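Peptidase S9 prolyl oligopeptidase catalytic domain-containing protein (Pyrococcus horikoshii, PDB 4HXF) is an acylaminoacyl peptidase, probably acting as a serine protease, whose subunits assemble into a hexamer that selects substrates by enclosing a compartment. Local coordinates at residues Ile109-Gln113 with Gly176-Asp181; Tyr196-Trp200 with Glu236-Val240; Tyr408-Tyr412 with Phe448-Gln454; Trp474-Asp480 with Tyr530-Ala536. All coordinates share one frame; numbering follows the deposited sequence.

The four contacts fall into two pairs, one in each half of the chain. Interactions 1 and 2 belong to the beta-propeller, with centres about 25 Å apart; interactions 3 and 4 belong to the alpha/beta hydrolase domain, with centres about 22 Å apart. No two of them touch, and interaction 1 lies more than 50 Å, centre to centre, from both hydrolase contacts, across the middle of the chain. Interaction 2 sits beside a magnesium ion held by Asp244 and Glu263, about 4 Å from the side chain of Lys237. The Trp474 side chain of interaction 4 is about 13 Å from the bound inhibitor, while interaction 3 lies away from the inhibitor pocket and the metal sites.

Interaction 1: residues Ile109-Gln113 with Gly176-Asp181; sequences IEWNQ and GIWHGD
Trp178 reaches across from one blade of the beta-propeller to the next, its indole edge on Glu110 and one face against Asn112. Strands 106-111 and 175-179 are the first strands of their blades; their segments run almost exactly parallel with axes 7.8 Å apart, too wide for direct sheet pairing, so side chains fill the seam. Trp178 CB starts 3.8 Å from Glu110 OE2. With CG anti to its own carbonyl carbon (chi1 -71°), the indole points to the other blade. CD1 passes the carbonyl oxygen of Trp111, and Trp178 NE1 donates to Glu110 O at 3.1 Å; this bond is bent (141° at the hydrogen), the acceptor in the ring plane but the indole nitrogen well above the carbonyl plane. Farther along, Trp178 CE2 lies 3.6 Å from Asn112 CB, which makes a CH-pi contact over the five-membered ring. The Asn112 amide stands nearly upright on the six-membered ring of Trp178: ND2 comes over CE3, is 3.4 Å from Trp178 CZ3 and reaches CH2 at the outer rim, while OD1 takes the backbone N-H of Asp114. Glu110 OE1 accepts from Trp178 N at 2.9 Å, on the syn side but tilted well out of the carboxylate plane. Past the strand ends, Asp181 pairs with Arg117, and a water accepts from Gln113 N and donates to Gly180 O, each at 2.8 Å.

Interaction 2: residues Tyr196-Trp200 with Glu236-Val240; sequences YFKYW and EKKYV
Lys198 and Val240 cross obliquely, the methylenes of the lysine lying against one branch of the valine. CG of Lys198 is anti to its backbone N (chi1 175°), and the chain then bends at each of its next three torsions, which curls it over the opposing loop. Lys198 CD passes Lys237 O, and Lys198 CE rests 3.8 Å from Val240 CG2. The bond from Lys198 NZ to Lys238 O is long, 3.3 Å, and approaches from well above the carbonyl plane. Nearer the backbone, Lys198 CG lies over a face of the Tyr199 ring, toward its rim. That ring presents its edge to Glu236, whose CG is 4.1 Å from Tyr199 CE2; the carboxylate stands perpendicular to it. Both segments are loops of the beta-propeller, each joining the second and third strands of its blade, and the two blades are neighbours in the chain. Helix 504-511 of the hydrolase domain borders them: Trp506 meets the Phe197 ring and Val240, and Glu510 takes the N-H of Val240. On the other branch of the valine, Val240 CG1 is 4.0 Å from Phe197 CB. Lys237 is extended and donates from NZ to Val240 O at 2.9 Å, forms a salt bridge with the magnesium ligand Asp244, and also donates to a water that gives a proton to Phe197 O at 2.7 Å.

Interaction 3: residues Tyr408-Tyr412 with Phe448-Gln454; sequences YYIVY and FLRLEPQ
Tyr409 and Phe448 meet where strand 409-413 of the alpha/beta hydrolase sheet is covered by helix 436-451, the helix of the beta-alpha-beta crossover that leads on to strand 460-465. The aromatic part is an offset edge-to-face pair: the edge of Phe448 turns toward the face of Tyr409, with planes at 71° and CZ of Phe448 3.4 Å from CD2 of Tyr409. The apolar part comes from Val411, which sits over one face of Phe448, its CG2 3.9 Å from Phe448 CB. Val380, on the intervening strand 378-384, and the Tyr367 ring close in on the same phenylalanine. The polar part lies past the helix end. Glu452, bent at chi2 (-73°), folds its carboxylate back so that OE2 accepts from Tyr409 OH at 2.6 Å, on the anti side and somewhat out of the carboxylate plane. OE1 is bonded to Tyr367 OH, so two tyrosines from neighbouring strands grip one carboxylate. A phenylalanine in place of Tyr409 could still meet Phe448 but would probably leave Glu452 OE2 without this donor and its carboxylate freer to turn. Gln454 flanks the phenol at its tip, CB 3.4 Å from Tyr409 OH.

Interaction 4: residues Trp474-Asp480 with Tyr530-Ala536; sequences WALTQSD and YAKNVKA
Asn533 ND2 donates directly to Thr477 O, while a water links Leu476 O to Lys535 N, at the C-terminal end of helix 467-478. The Asn533 ND2 to Thr477 O bond, 2.9 Å, is a little bent (154° at the hydrogen) and in the carbonyl plane. The Thr477 hydroxyl does double duty, giving its proton to Trp474 O and accepting from Gln478 NE2 at 3.2 Å. That same NE2 hangs over a face of the Tyr530 ring, the amide almost perpendicular to it. This helix starts just after Ser466, the probable nucleophile of the alpha/beta hydrolase fold, and the contact ties its far end to the connection leading into strand 538-543. Trp474 turns an edge to the face of Tyr530; their polar ends go elsewhere, NE1 to Gly434 O and OH to Lys524 O. Thr477 CB meets Tyr530 CB at 3.6 Å, and Thr477 CG2 packs on Val534 CG2 at 3.8 Å. An alanine at Thr477 would remove OG1 and CG2, and would probably free the Gln478 amide to turn and open a gap beside Val534 CG2. Lys535 NZ donates to Asn533 O and forms a salt bridge with Asp480 OD1; the modelled distance is implausibly short and Asp480 has two conformers, so its geometry is doubtful.

Interaction 1: residues Ile109-Gln113 with Gly176-Asp181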
# COMPACT_ATOMS: atom_id res chain seq x y z
N ILE A 109 -6.04 -24.02 25.46
CA ILE A 109 -6.66 -25.11 24.68
C ILE A 109 -6.31 -26.44 25.31
O ILE A 109 -5.17 -26.63 25.69
CB ILE A 109 -6.34 -25.15 23.14
CG1 ILE A 109 -4.83 -24.97 22.86
CG2 ILE A 109 -7.12 -23.99 22.43
CD1 ILE A 109 -4.49 -25.27 21.39
N GLU A 110 -7.27 -27.33 25.41
CA GLU A 110 -7.07 -28.68 25.98
C GLU A 110 -7.92 -29.71 25.27
O GLU A 110 -9.17 -29.51 25.11
CB GLU A 110 -7.51 -28.68 27.51
CG GLU A 110 -7.40 -29.95 28.25
CD GLU A 110 -8.14 -30.07 29.67
OE1 GLU A 110 -8.85 -29.25 30.11
OE2 GLU A 110 -8.00 -31.14 30.25
N TRP A 111 -7.31 -30.86 24.92
CA TRP A 111 -8.14 -31.95 24.35
C TRP A 111 -9.02 -32.62 25.32
O TRP A 111 -8.60 -32.95 26.46
CB TRP A 111 -7.23 -33.03 23.79
CG TRP A 111 -6.51 -32.65 22.55
CD1 TRP A 111 -5.20 -32.29 22.42
CD2 TRP A 111 -7.06 -32.66 21.19
NE1 TRP A 111 -4.88 -32.07 21.08
CE2 TRP A 111 -5.97 -32.34 20.30
CE3 TRP A 111 -8.31 -32.90 20.66
CZ2 TRP A 111 -6.13 -32.21 18.92
CZ3 TRP A 111 -8.47 -32.81 19.27
CH2 TRP A 111 -7.43 -32.51 18.41
N ASN A 112 -10.22 -32.98 24.86
CA ASN A 112 -11.04 -34.01 25.48
C ASN A 112 -10.38 -35.36 25.26
O ASN A 112 -9.61 -35.58 24.27
CB ASN A 112 -12.41 -33.93 24.84
CG ASN A 112 -13.45 -34.88 25.48
OD1 ASN A 112 -13.60 -36.05 25.07
ND2 ASN A 112 -14.10 -34.40 26.55
N GLN A 113 -10.73 -36.28 26.13
CA GLN A 113 -10.31 -37.69 26.04
C GLN A 113 -10.65 -38.34 24.69
O GLN A 113 -10.01 -39.33 24.31
CB GLN A 113 -10.95 -38.45 27.21
CG GLN A 113 -12.48 -38.64 27.09
CD GLN A 113 -13.16 -39.23 28.39
OE1 GLN A 113 -12.46 -39.71 29.32
NE2 GLN A 113 -14.48 -39.19 28.43
N GLY A 176 -11.30 -23.43 33.49
CA GLY A 176 -12.01 -24.66 33.17
C GLY A 176 -11.11 -25.72 32.68
O GLY A 176 -10.20 -25.43 31.97
N ILE A 177 -11.40 -26.95 33.08
CA ILE A 177 -10.75 -28.15 32.60
C ILE A 177 -11.77 -29.20 32.20
O ILE A 177 -12.87 -29.28 32.77
CB ILE A 177 -9.73 -28.73 33.60
CG1 ILE A 177 -10.42 -29.12 34.90
CG2 ILE A 177 -8.62 -27.71 33.90
CD1 ILE A 177 -9.63 -30.07 35.76
N TRP A 178 -11.37 -30.10 31.33
CA TRP A 178 -12.14 -31.31 31.15
C TRP A 178 -12.10 -32.26 32.34
O TRP A 178 -11.08 -32.46 32.96
CB TRP A 178 -11.68 -32.09 29.93
CG TRP A 178 -11.99 -31.48 28.57
CD1 TRP A 178 -11.10 -30.96 27.68
CD2 TRP A 178 -13.28 -31.40 27.94
NE1 TRP A 178 -11.67 -30.62 26.55
CE2 TRP A 178 -13.01 -30.81 26.62
CE3 TRP A 178 -14.59 -31.66 28.34
CZ2 TRP A 178 -14.00 -30.53 25.75
CZ3 TRP A 178 -15.61 -31.44 27.41
CH2 TRP A 178 -15.31 -30.85 26.15
N HIS A 179 -13.24 -32.91 32.58
CA HIS A 179 -13.32 -34.03 33.49
C HIS A 179 -14.21 -35.05 32.81
O HIS A 179 -15.45 -35.05 32.92
CB HIS A 179 -13.86 -33.59 34.85
CG HIS A 179 -13.93 -34.74 35.86
ND1 HIS A 179 -12.85 -35.41 36.26
CD2 HIS A 179 -15.04 -35.28 36.58
CE1 HIS A 179 -13.23 -36.41 37.11
NE2 HIS A 179 -14.57 -36.31 37.32
N GLY A 180 -13.55 -35.90 32.03
CA GLY A 180 -14.28 -36.85 31.17
C GLY A 180 -15.07 -36.02 30.15
O GLY A 180 -14.48 -35.14 29.47
N ASP A 181 -16.40 -36.18 30.10
CA ASP A 181 -17.30 -35.40 29.22
C ASP A 181 -17.94 -34.16 29.84
O ASP A 181 -18.72 -33.43 29.19
CB ASP A 181 -18.43 -36.28 28.61
CG ASP A 181 -17.94 -37.12 27.49
OD1 ASP A 181 -16.99 -36.69 26.80
OD2 ASP A 181 -18.39 -38.27 27.44
O HOH W 1 -8.54 -26.60 30.00
O HOH W 2 -8.39 -32.17 32.48
O HOH W 3 -15.23 -38.20 25.93
O HOH W 4 -11.89 -35.53 28.62

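Interaction 2: residues Tyr196-Trp200 with Glu236-Val240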
# COMPACT_ATOMS: atom_id res chain seq x y z
N TYR A 196 -10.32 -12.88 44.73
CA TYR A 196 -9.29 -13.37 43.85
C TYR A 196 -8.14 -13.96 44.60
O TYR A 196 -7.78 -13.40 45.59
CB TYR A 196 -8.73 -12.22 43.06
CG TYR A 196 -9.70 -11.53 42.13
CD1 TYR A 196 -10.09 -10.22 42.36
CD2 TYR A 196 -10.25 -12.21 41.09
CE1 TYR A 196 -10.94 -9.60 41.45
CE2 TYR A 196 -11.14 -11.60 40.19
CZ TYR A 196 -11.44 -10.25 40.36
OH TYR A 196 -12.34 -9.69 39.46
N PHE A 197 -7.70 -15.15 44.19
CA PHE A 197 -6.52 -15.89 44.77
C PHE A 197 -6.84 -16.40 46.17
O PHE A 197 -5.97 -16.94 46.83
CB PHE A 197 -5.16 -15.16 44.68
CG PHE A 197 -4.69 -14.90 43.29
CD1 PHE A 197 -5.08 -13.75 42.63
CD2 PHE A 197 -3.83 -15.79 42.67
CE1 PHE A 197 -4.65 -13.47 41.33
CE2 PHE A 197 -3.40 -15.54 41.36
CZ PHE A 197 -3.80 -14.39 40.70
N LYS A 198 -8.06 -16.29 46.64
CA LYS A 198 -8.47 -16.68 47.97
C LYS A 198 -9.64 -17.63 48.06
O LYS A 198 -9.46 -18.76 48.67
CB LYS A 198 -8.69 -15.51 48.94
CG LYS A 198 -9.24 -15.98 50.32
CD LYS A 198 -8.21 -16.31 51.35
CE LYS A 198 -7.53 -15.04 51.89
NZ LYS A 198 -8.00 -14.15 52.97
N TYR A 199 -10.78 -17.29 47.45
CA TYR A 199 -11.89 -18.20 47.41
C TYR A 199 -12.50 -18.38 46.04
O TYR A 199 -12.63 -17.43 45.32
CB TYR A 199 -12.98 -17.74 48.34
CG TYR A 199 -12.55 -17.65 49.81
CD1 TYR A 199 -12.61 -16.47 50.48
CD2 TYR A 199 -12.17 -18.79 50.55
CE1 TYR A 199 -12.18 -16.34 51.83
CE2 TYR A 199 -11.81 -18.66 51.93
CZ TYR A 199 -11.86 -17.43 52.55
OH TYR A 199 -11.47 -17.20 53.92
N TRP A 200 -12.91 -19.58 45.74
CA TRP A 200 -13.59 -19.96 44.50
C TRP A 200 -14.83 -20.75 44.78
O TRP A 200 -15.00 -21.35 45.84
CB TRP A 200 -12.66 -20.95 43.71
CG TRP A 200 -11.45 -20.30 43.11
CD1 TRP A 200 -11.33 -19.73 41.80
CD2 TRP A 200 -10.15 -20.13 43.74
NE1 TRP A 200 -10.08 -19.26 41.60
CE2 TRP A 200 -9.30 -19.45 42.76
CE3 TRP A 200 -9.64 -20.37 45.01
CZ2 TRP A 200 -8.00 -19.12 43.02
CZ3 TRP A 200 -8.32 -20.09 45.24
CH2 TRP A 200 -7.54 -19.38 44.30
N GLU A 236 -9.40 -24.15 52.99
CA GLU A 236 -9.65 -22.76 53.39
C GLU A 236 -8.35 -22.15 53.83
O GLU A 236 -7.70 -22.62 54.74
CB GLU A 236 -10.69 -22.67 54.55
CG GLU A 236 -11.14 -21.27 54.98
CD GLU A 236 -12.23 -21.42 56.07
OE1 GLU A 236 -11.84 -21.47 57.24
OE2 GLU A 236 -13.44 -21.61 55.75
N LYS A 237 -7.99 -21.06 53.20
CA LYS A 237 -6.78 -20.26 53.56
C LYS A 237 -7.20 -19.10 54.39
O LYS A 237 -8.24 -18.47 54.14
CB LYS A 237 -6.12 -19.68 52.29
CG LYS A 237 -5.30 -20.73 51.57
CD LYS A 237 -4.59 -20.00 50.44
CE LYS A 237 -3.52 -20.71 49.78
NZ LYS A 237 -2.93 -19.94 48.66
N LYS A 238 -6.48 -18.83 55.47
CA LYS A 238 -6.55 -17.49 56.06
C LYS A 238 -5.75 -16.45 55.36
O LYS A 238 -6.08 -15.26 55.38
CB LYS A 238 -6.11 -17.52 57.53
CG LYS A 238 -7.02 -18.43 58.35
CD LYS A 238 -6.73 -18.32 59.80
CE LYS A 238 -7.77 -19.31 60.43
NZ LYS A 238 -7.94 -19.16 61.89
N TYR A 239 -4.57 -16.86 54.82
CA TYR A 239 -3.72 -15.95 54.03
C TYR A 239 -3.46 -16.52 52.66
O TYR A 239 -3.20 -17.77 52.61
CB TYR A 239 -2.34 -15.83 54.72
CG TYR A 239 -2.54 -15.38 56.20
CD1 TYR A 239 -2.83 -14.09 56.49
CD2 TYR A 239 -2.50 -16.29 57.23
CE1 TYR A 239 -3.06 -13.64 57.81
CE2 TYR A 239 -2.69 -15.91 58.55
CZ TYR A 239 -3.02 -14.59 58.82
OH TYR A 239 -3.29 -14.16 60.13
N VAL A 240 -3.44 -15.70 51.64
CA VAL A 240 -3.16 -16.17 50.30
C VAL A 240 -1.74 -16.70 50.29
O VAL A 240 -1.38 -17.64 49.57
CB VAL A 240 -3.33 -14.98 49.33
CG1 VAL A 240 -2.84 -15.35 47.97
CG2 VAL A 240 -4.85 -14.62 49.26
O HOH W 5 -3.77 -18.37 46.39

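Interaction 3: residues Tyr408-Tyr412 with Phe448-Gln454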
# COMPACT_ATOMS: atom_id res chain seq x y z
N TYR A 408 32.25 -8.08 39.37
CA TYR A 408 31.50 -7.86 40.62
C TYR A 408 31.22 -9.15 41.41
O TYR A 408 30.90 -10.17 40.82
CB TYR A 408 30.14 -7.17 40.42
CG TYR A 408 30.11 -5.83 39.72
CD1 TYR A 408 30.30 -5.69 38.34
CD2 TYR A 408 29.94 -4.66 40.46
CE1 TYR A 408 30.34 -4.46 37.71
CE2 TYR A 408 29.98 -3.41 39.80
CZ TYR A 408 30.13 -3.33 38.48
OH TYR A 408 30.14 -2.11 37.87
N TYR A 409 31.40 -9.07 42.71
CA TYR A 409 30.75 -10.04 43.59
C TYR A 409 29.24 -9.87 43.45
O TYR A 409 28.74 -8.75 43.36
CB TYR A 409 31.09 -9.81 45.06
CG TYR A 409 32.41 -10.43 45.51
CD1 TYR A 409 33.57 -9.66 45.50
CD2 TYR A 409 32.47 -11.74 45.96
CE1 TYR A 409 34.77 -10.17 46.01
CE2 TYR A 409 33.65 -12.27 46.44
CZ TYR A 409 34.79 -11.46 46.45
OH TYR A 409 35.95 -12.09 46.98
N ILE A 410 28.53 -10.96 43.53
CA ILE A 410 27.07 -11.00 43.54
C ILE A 410 26.69 -11.72 44.85
O ILE A 410 27.26 -12.79 45.19
CB ILE A 410 26.55 -11.86 42.38
CG1 ILE A 410 27.22 -11.47 41.04
CG2 ILE A 410 25.04 -11.86 42.29
CD1 ILE A 410 27.01 -9.99 40.61
N VAL A 411 25.78 -11.09 45.60
CA VAL A 411 25.34 -11.69 46.86
C VAL A 411 23.83 -11.62 46.94
O VAL A 411 23.21 -10.64 46.60
CB VAL A 411 26.02 -11.09 48.10
CG1 VAL A 411 25.78 -9.67 48.32
CG2 VAL A 411 25.62 -11.89 49.40
N TYR A 412 23.23 -12.67 47.44
CA TYR A 412 21.76 -12.74 47.50
C TYR A 412 21.29 -13.82 48.54
O TYR A 412 21.99 -14.84 48.74
CB TYR A 412 21.19 -13.03 46.13
CG TYR A 412 21.62 -14.30 45.39
CD1 TYR A 412 22.71 -14.33 44.53
CD2 TYR A 412 20.94 -15.47 45.56
CE1 TYR A 412 23.04 -15.50 43.92
CE2 TYR A 412 21.28 -16.65 44.85
CZ TYR A 412 22.34 -16.59 44.01
OH TYR A 412 22.62 -17.79 43.36
N PHE A 448 28.68 -12.75 54.44
CA PHE A 448 29.37 -12.83 53.19
C PHE A 448 30.70 -12.05 53.25
O PHE A 448 31.76 -12.53 52.78
CB PHE A 448 28.47 -12.30 52.05
CG PHE A 448 29.26 -11.75 50.90
CD1 PHE A 448 29.80 -12.60 49.97
CD2 PHE A 448 29.41 -10.39 50.72
CE1 PHE A 448 30.59 -12.15 48.92
CE2 PHE A 448 30.15 -9.90 49.63
CZ PHE A 448 30.77 -10.80 48.75
N LEU A 449 30.68 -10.85 53.82
CA LEU A 449 31.93 -10.01 53.88
C LEU A 449 33.00 -10.70 54.72
O LEU A 449 34.20 -10.57 54.47
CB LEU A 449 31.62 -8.60 54.42
CG LEU A 449 30.77 -7.73 53.55
CD1 LEU A 449 30.37 -6.46 54.33
CD2 LEU A 449 31.45 -7.36 52.25
N ARG A 450 32.58 -11.39 55.79
CA ARG A 450 33.43 -12.19 56.62
C ARG A 450 34.08 -13.32 55.85
O ARG A 450 35.31 -13.58 55.97
CB ARG A 450 32.67 -12.64 57.85
CG ARG A 450 33.61 -13.22 58.92
CD ARG A 450 32.85 -13.94 60.04
NE ARG A 450 32.26 -15.23 59.61
CZ ARG A 450 32.91 -16.37 59.39
NH1 ARG A 450 34.24 -16.47 59.63
NH2 ARG A 450 32.21 -17.45 58.98
N LEU A 451 33.28 -14.00 55.05
CA LEU A 451 33.74 -15.09 54.21
C LEU A 451 34.69 -14.61 53.06
O LEU A 451 35.59 -15.35 52.62
CB LEU A 451 32.56 -15.87 53.62
CG LEU A 451 31.67 -16.66 54.64
CD1 LEU A 451 30.36 -17.12 53.91
CD2 LEU A 451 32.43 -17.86 55.23
N GLU A 452 34.54 -13.37 52.61
CA GLU A 452 35.24 -12.87 51.42
C GLU A 452 35.91 -11.51 51.73
O GLU A 452 35.39 -10.41 51.39
CB GLU A 452 34.28 -12.77 50.23
CG GLU A 452 33.84 -14.18 49.72
CD GLU A 452 34.96 -14.90 48.98
OE1 GLU A 452 34.98 -16.16 48.92
OE2 GLU A 452 35.88 -14.22 48.41
N PRO A 453 37.10 -11.60 52.27
CA PRO A 453 37.79 -10.32 52.51
C PRO A 453 38.18 -9.57 51.28
O PRO A 453 38.44 -8.39 51.38
CB PRO A 453 39.07 -10.69 53.28
CG PRO A 453 39.03 -12.14 53.46
CD PRO A 453 37.73 -12.73 52.97
N GLN A 454 38.19 -10.22 50.13
CA GLN A 454 38.43 -9.46 48.88
C GLN A 454 37.20 -8.64 48.38
O GLN A 454 37.31 -7.92 47.40
CB GLN A 454 38.86 -10.44 47.82
CG GLN A 454 40.23 -11.02 48.06
CD GLN A 454 40.46 -12.20 47.14
OE1 GLN A 454 39.96 -13.30 47.43
NE2 GLN A 454 41.12 -11.96 46.00

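Interaction 4: residues Trp474-Asp480 with Tyr530-Ala536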
# COMPACT_ATOMS: atom_id res chain seq x y z
N TRP A 474 14.04 0.97 50.25
CA TRP A 474 14.06 0.95 51.70
C TRP A 474 15.43 0.98 52.23
O TRP A 474 15.81 1.79 53.08
CB TRP A 474 13.33 -0.29 52.15
CG TRP A 474 13.12 -0.36 53.65
CD1 TRP A 474 13.65 -1.31 54.46
CD2 TRP A 474 12.17 0.40 54.50
NE1 TRP A 474 13.25 -1.15 55.75
CE2 TRP A 474 12.33 -0.11 55.84
CE3 TRP A 474 11.32 1.49 54.30
CZ2 TRP A 474 11.56 0.32 56.87
CZ3 TRP A 474 10.60 1.98 55.36
CH2 TRP A 474 10.70 1.45 56.63
N ALA A 475 16.30 0.15 51.67
CA ALA A 475 17.69 0.05 52.09
C ALA A 475 18.42 1.40 51.98
O ALA A 475 19.19 1.81 52.88
CB ALA A 475 18.42 -0.96 51.20
N LEU A 476 18.11 2.13 50.91
CA LEU A 476 18.82 3.41 50.72
C LEU A 476 18.29 4.46 51.68
O LEU A 476 18.97 5.43 52.01
CB LEU A 476 18.68 3.93 49.29
CG LEU A 476 19.78 3.49 48.34
CD1 LEU A 476 20.28 2.08 48.39
CD2 LEU A 476 19.55 4.11 46.92
N THR A 477 17.09 4.24 52.18
CA THR A 477 16.53 5.14 53.19
C THR A 477 16.86 4.76 54.62
O THR A 477 16.77 5.56 55.54
CB THR A 477 14.99 5.29 53.15
OG1 THR A 477 14.36 4.08 53.56
CG2 THR A 477 14.42 5.81 51.82
N GLN A 478 17.31 3.49 54.86
CA GLN A 478 17.47 3.02 56.23
C GLN A 478 18.92 2.66 56.57
O GLN A 478 19.20 2.40 57.74
CB GLN A 478 16.64 1.77 56.42
CG GLN A 478 15.13 1.96 56.22
CD GLN A 478 14.55 3.00 57.14
OE1 GLN A 478 14.90 3.07 58.34
NE2 GLN A 478 13.58 3.80 56.60
N SER A 479 19.82 2.63 55.61
CA SER A 479 21.17 2.22 55.88
C SER A 479 22.10 3.14 55.12
O SER A 479 21.71 3.70 54.07
CB SER A 479 21.35 0.84 55.32
OG SER A 479 22.67 0.27 55.37
N ASP A 480 23.28 3.29 55.63
CA ASP A 480 24.31 4.01 54.94
C ASP A 480 25.33 3.05 54.31
O ASP A 480 26.38 3.48 53.82
CB ASP A 480 25.02 5.02 55.90
CG ASP A 480 24.07 6.08 56.48
OD1 ASP A 480 23.17 6.56 55.77
OD2 ASP A 480 24.29 6.46 57.68
N TYR A 530 10.73 8.47 53.96
CA TYR A 530 12.11 8.56 54.43
C TYR A 530 13.07 8.97 53.39
O TYR A 530 14.30 8.83 53.52
CB TYR A 530 12.53 7.15 54.95
CG TYR A 530 11.61 6.60 56.06
CD1 TYR A 530 10.53 5.78 55.76
CD2 TYR A 530 11.97 6.67 57.39
CE1 TYR A 530 9.75 5.23 56.73
CE2 TYR A 530 11.20 6.03 58.40
CZ TYR A 530 10.09 5.30 58.02
OH TYR A 530 9.27 4.84 59.04
N ALA A 531 12.53 9.52 52.28
CA ALA A 531 13.37 10.02 51.15
C ALA A 531 14.50 10.94 51.57
O ALA A 531 15.54 10.89 50.94
CB ALA A 531 12.42 10.72 50.19
N LYS A 532 14.29 11.78 52.58
CA LYS A 532 15.36 12.70 53.01
C LYS A 532 16.66 11.99 53.42
O LYS A 532 17.72 12.56 53.39
CB LYS A 532 14.85 13.70 54.07
CG LYS A 532 14.59 13.02 55.38
CD LYS A 532 14.13 13.96 56.52
CE LYS A 532 13.34 13.13 57.59
N ASN A 533 16.54 10.73 53.80
CA ASN A 533 17.68 9.98 54.27
C ASN A 533 18.62 9.49 53.19
O ASN A 533 19.75 8.97 53.53
CB ASN A 533 17.21 8.72 55.03
CG ASN A 533 16.47 9.02 56.33
OD1 ASN A 533 16.45 10.14 56.85
ND2 ASN A 533 15.87 7.97 56.91
N VAL A 534 18.15 9.47 51.96
CA VAL A 534 18.92 8.85 50.85
C VAL A 534 20.21 9.63 50.59
O VAL A 534 20.19 10.90 50.51
CB VAL A 534 18.11 8.71 49.59
CG1 VAL A 534 18.95 8.18 48.38
CG2 VAL A 534 16.87 7.87 49.84
N LYS A 535 21.31 8.91 50.47
CA LYS A 535 22.59 9.53 50.17
C LYS A 535 23.25 8.91 48.94
O LYS A 535 24.22 9.46 48.45
CB LYS A 535 23.54 9.34 51.36
CG LYS A 535 23.11 9.96 52.65
CD LYS A 535 24.07 9.62 53.80
CE LYS A 535 23.35 9.48 55.13
NZ LYS A 535 22.14 8.54 55.15
N ALA A 536 22.81 7.75 48.49
CA ALA A 536 23.45 7.05 47.38
C ALA A 536 22.72 7.31 46.09
O ALA A 536 21.49 7.34 46.08
CB ALA A 536 23.42 5.52 47.65
O HOH W 6 21.35 6.06 50.66
O HOH W 7 21.04 6.47 54.26